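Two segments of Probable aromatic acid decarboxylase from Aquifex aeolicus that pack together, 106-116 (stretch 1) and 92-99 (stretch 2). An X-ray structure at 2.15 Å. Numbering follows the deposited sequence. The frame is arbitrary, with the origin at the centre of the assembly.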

# COMPACT_ATOMS: atom_id res chain seq x y z
N LEU A 106 12.83 -15.65 15.61
CA LEU A 106 11.62 -16.37 15.98
C LEU A 106 10.45 -16.02 15.07
O LEU A 106 9.68 -16.89 14.66
CB LEU A 106 11.24 -16.05 17.43
CG LEU A 106 9.94 -16.67 17.94
CD1 LEU A 106 10.00 -18.19 17.85
CD2 LEU A 106 9.69 -16.23 19.38
N ILE A 107 10.33 -14.74 14.75
CA ILE A 107 9.26 -14.25 13.89
C ILE A 107 9.21 -15.00 12.56
O ILE A 107 8.14 -15.38 12.08
CB ILE A 107 9.43 -12.73 13.61
CG1 ILE A 107 9.25 -11.95 14.92
CG2 ILE A 107 8.40 -12.25 12.58
CD1 ILE A 107 9.34 -10.44 14.75
N HIS A 108 10.38 -15.21 11.96
CA HIS A 108 10.43 -15.91 10.69
C HIS A 108 9.96 -17.34 10.91
O HIS A 108 9.19 -17.88 10.12
CB HIS A 108 11.87 -15.89 10.15
CG HIS A 108 12.42 -14.51 9.98
ND1 HIS A 108 13.76 -14.25 9.86
CD2 HIS A 108 11.79 -13.31 9.90
CE1 HIS A 108 13.94 -12.95 9.72
NE2 HIS A 108 12.76 -12.36 9.74
N ARG A 109 10.41 -17.94 12.01
CA ARG A 109 10.03 -19.30 12.35
C ARG A 109 8.52 -19.44 12.49
O ARG A 109 7.92 -20.39 11.98
CB ARG A 109 10.71 -19.73 13.66
CG ARG A 109 10.25 -21.08 14.19
CD ARG A 109 10.61 -22.22 13.24
NE ARG A 109 10.08 -23.50 13.71
CZ ARG A 109 10.15 -24.64 13.03
NH1 ARG A 109 10.73 -24.67 11.84
NH2 ARG A 109 9.63 -25.74 13.54
N VAL A 110 7.91 -18.48 13.18
CA VAL A 110 6.46 -18.50 13.40
C VAL A 110 5.71 -18.43 12.07
O VAL A 110 4.64 -19.02 11.91
CB VAL A 110 6.02 -17.34 14.31
CG1 VAL A 110 4.50 -17.36 14.48
CG2 VAL A 110 6.70 -17.46 15.66
N GLY A 111 6.28 -17.70 11.11
CA GLY A 111 5.65 -17.60 9.81
C GLY A 111 5.73 -18.95 9.11
O GLY A 111 4.78 -19.40 8.49
N GLU A 112 6.88 -19.60 9.23
CA GLU A 112 7.08 -20.90 8.61
C GLU A 112 6.15 -21.94 9.24
O GLU A 112 5.60 -22.79 8.54
CB GLU A 112 8.54 -21.34 8.77
CG GLU A 112 8.79 -22.83 8.57
CD GLU A 112 10.22 -23.21 8.84
OE1 GLU A 112 10.75 -22.84 9.91
OE2 GLU A 112 10.82 -23.90 7.99
N VAL A 113 5.98 -21.86 10.55
CA VAL A 113 5.11 -22.80 11.27
C VAL A 113 3.66 -22.58 10.87
O VAL A 113 2.93 -23.54 10.63
CB VAL A 113 5.24 -22.64 12.80
CG1 VAL A 113 4.28 -23.59 13.51
CG2 VAL A 113 6.68 -22.92 13.24
N ALA A 114 3.24 -21.32 10.81
CA ALA A 114 1.87 -21.00 10.42
C ALA A 114 1.59 -21.57 9.03
O ALA A 114 0.54 -22.17 8.81
CB ALA A 114 1.66 -19.48 10.40
N LEU A 115 2.53 -21.38 8.12
CA LEU A 115 2.39 -21.86 6.74
C LEU A 115 2.30 -23.38 6.65
O LEU A 115 1.41 -23.90 5.98
CB LEU A 115 3.55 -21.36 5.88
CG LEU A 115 3.57 -19.85 5.63
CD1 LEU A 115 4.83 -19.44 4.86
CD2 LEU A 115 2.33 -19.46 4.86
N LYS A 116 3.19 -24.09 7.33
CA LYS A 116 3.16 -25.56 7.29
C LYS A 116 2.00 -26.16 8.08
O LYS A 116 1.56 -27.27 7.79
CB LYS A 116 4.49 -26.15 7.78
CG LYS A 116 4.72 -26.12 9.29
CD LYS A 116 6.14 -26.57 9.62
CE LYS A 116 6.44 -26.58 11.12
NZ LYS A 116 5.88 -27.77 11.81
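Stretch 2, residues 92-99: TNTLSCIA

Stretch 2 is a helix throughout, with backbone hydrogen bonds such as Cys 97 N to Asn 93 O (2.8 Å) and Ile 98 N to Thr 94 O (3.0 Å). It lies across the helix of stretch 1 with the two N-to-C directions 44° apart and a signed crossing angle of -44°. The axes approach to 9.0 Å, and the tightest backbone register is His 108 CA to Ile 98 CA, 5.5 Å. The contact is small, 316 Å² summed over both sides, and no hydrogen bond crosses it; the contacts are van der Waals and ring contacts, and two residues, His 108 and Ile 98, supply more than half of the buried surface.

Ile 98 takes the m, t rotamer (chi1 -65°, chi2 175°). Its CA-to-CB bond points sideways, yet the extended CG1-CD1 arm comes nearer to stretch 1. CG1 lies 4.2 Å from His 108 CA, and CD1 reaches Gly 111 CA at the same 4.2 Å, with Ile 107 O 4.4 Å away from CD1. Gly 111 is the rule to read here: an ideal CB on it would point toward stretch 2 and stand 2.8 Å from Ile 98 CD1, a clash. The bare backbone leaves the room that this isoleucine rotamer uses. The other branch of Ile 98 is also engaged, CG2 meeting Leu 115 CD1 at 3.9 Å. Leu 115, one turn after the glycine, points toward stretch 2 and adopts the m, t conformation.

His 108 follows the same pattern from the other helix. Its CA-to-CB bond is sideways, but chi1 at -57° (m) and chi2 at 162° bring the imidazole in against stretch 2. Cys 97, pointing toward stretch 1 with chi1 -71° (m), covers one face of the ring: its CB sits 3.6 Å from the centroid of the His 108 ring, only 5° off the normal, a CH-pi contact. The sulfur is more oblique, with Cys 97 SG 3.9 Å from that centroid and 3.5 Å from His 108 CE1. Near the ring plane, at the edge, Thr 94 OG1 lies 3.5 Å from His 108 NE2. His 108 ND1 and Thr 94 OG1 are each hydrogen-bonded to a residue just outside the stretches.

Thr 94, at chi1 -72° (m), also sets its methyl CG2 4.2 Å from CG2 of Ile 107, whose CA-to-CB bond points toward stretch 2. Away from the interface, Arg 109 and Glu 112 form a salt bridge along their own helix, Arg 109 NH1 to Glu 112 OE1 at 2.7 Å.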

# COMPACT_ATOMS: atom_id res chain seq x y z
N THR A 92 10.08 -5.52 4.66
CA THR A 92 10.34 -6.20 3.40
C THR A 92 11.28 -7.37 3.63
O THR A 92 11.20 -8.40 2.94
CB THR A 92 10.95 -5.24 2.34
OG1 THR A 92 12.11 -4.58 2.88
CG2 THR A 92 9.92 -4.20 1.92
N ASN A 93 12.17 -7.22 4.61
CA ASN A 93 13.12 -8.27 4.94
C ASN A 93 12.40 -9.49 5.51
O ASN A 93 12.65 -10.62 5.09
CB ASN A 93 14.17 -7.75 5.94
CG ASN A 93 15.06 -8.85 6.50
OD1 ASN A 93 14.90 -9.28 7.64
ND2 ASN A 93 15.99 -9.32 5.69
N THR A 94 11.50 -9.26 6.46
CA THR A 94 10.73 -10.35 7.07
C THR A 94 9.85 -11.00 6.01
O THR A 94 9.69 -12.23 6.00
CB THR A 94 9.87 -9.83 8.23
OG1 THR A 94 10.72 -9.51 9.33
CG2 THR A 94 8.85 -10.87 8.67
N LEU A 95 9.27 -10.19 5.14
CA LEU A 95 8.42 -10.70 4.07
C LEU A 95 9.22 -11.69 3.24
O LEU A 95 8.75 -12.78 2.93
CB LEU A 95 7.94 -9.56 3.17
CG LEU A 95 7.37 -9.99 1.81
CD1 LEU A 95 6.13 -10.87 2.02
CD2 LEU A 95 7.03 -8.75 0.98
N SER A 96 10.44 -11.30 2.90
CA SER A 96 11.32 -12.14 2.10
C SER A 96 11.71 -13.40 2.85
O SER A 96 11.59 -14.51 2.33
CB SER A 96 12.57 -11.35 1.70
OG SER A 96 13.43 -12.14 0.89
N CYS A 97 12.17 -13.24 4.09
CA CYS A 97 12.56 -14.39 4.88
C CYS A 97 11.46 -15.45 4.96
O CYS A 97 11.73 -16.64 4.75
CB CYS A 97 12.98 -13.95 6.29
SG CYS A 97 14.58 -13.07 6.28
N ILE A 98 10.23 -15.03 5.23
CA ILE A 98 9.11 -15.96 5.33
C ILE A 98 8.77 -16.58 3.98
O ILE A 98 8.55 -17.79 3.89
CB ILE A 98 7.87 -15.25 5.93
CG1 ILE A 98 8.16 -14.84 7.38
CG2 ILE A 98 6.66 -16.17 5.91
CD1 ILE A 98 7.05 -14.02 8.04
N ALA A 99 8.75 -15.76 2.93
CA ALA A 99 8.45 -16.24 1.58
C ALA A 99 9.49 -17.25 1.09
O ALA A 99 9.17 -18.12 0.29
CB ALA A 99 8.39 -15.06 0.61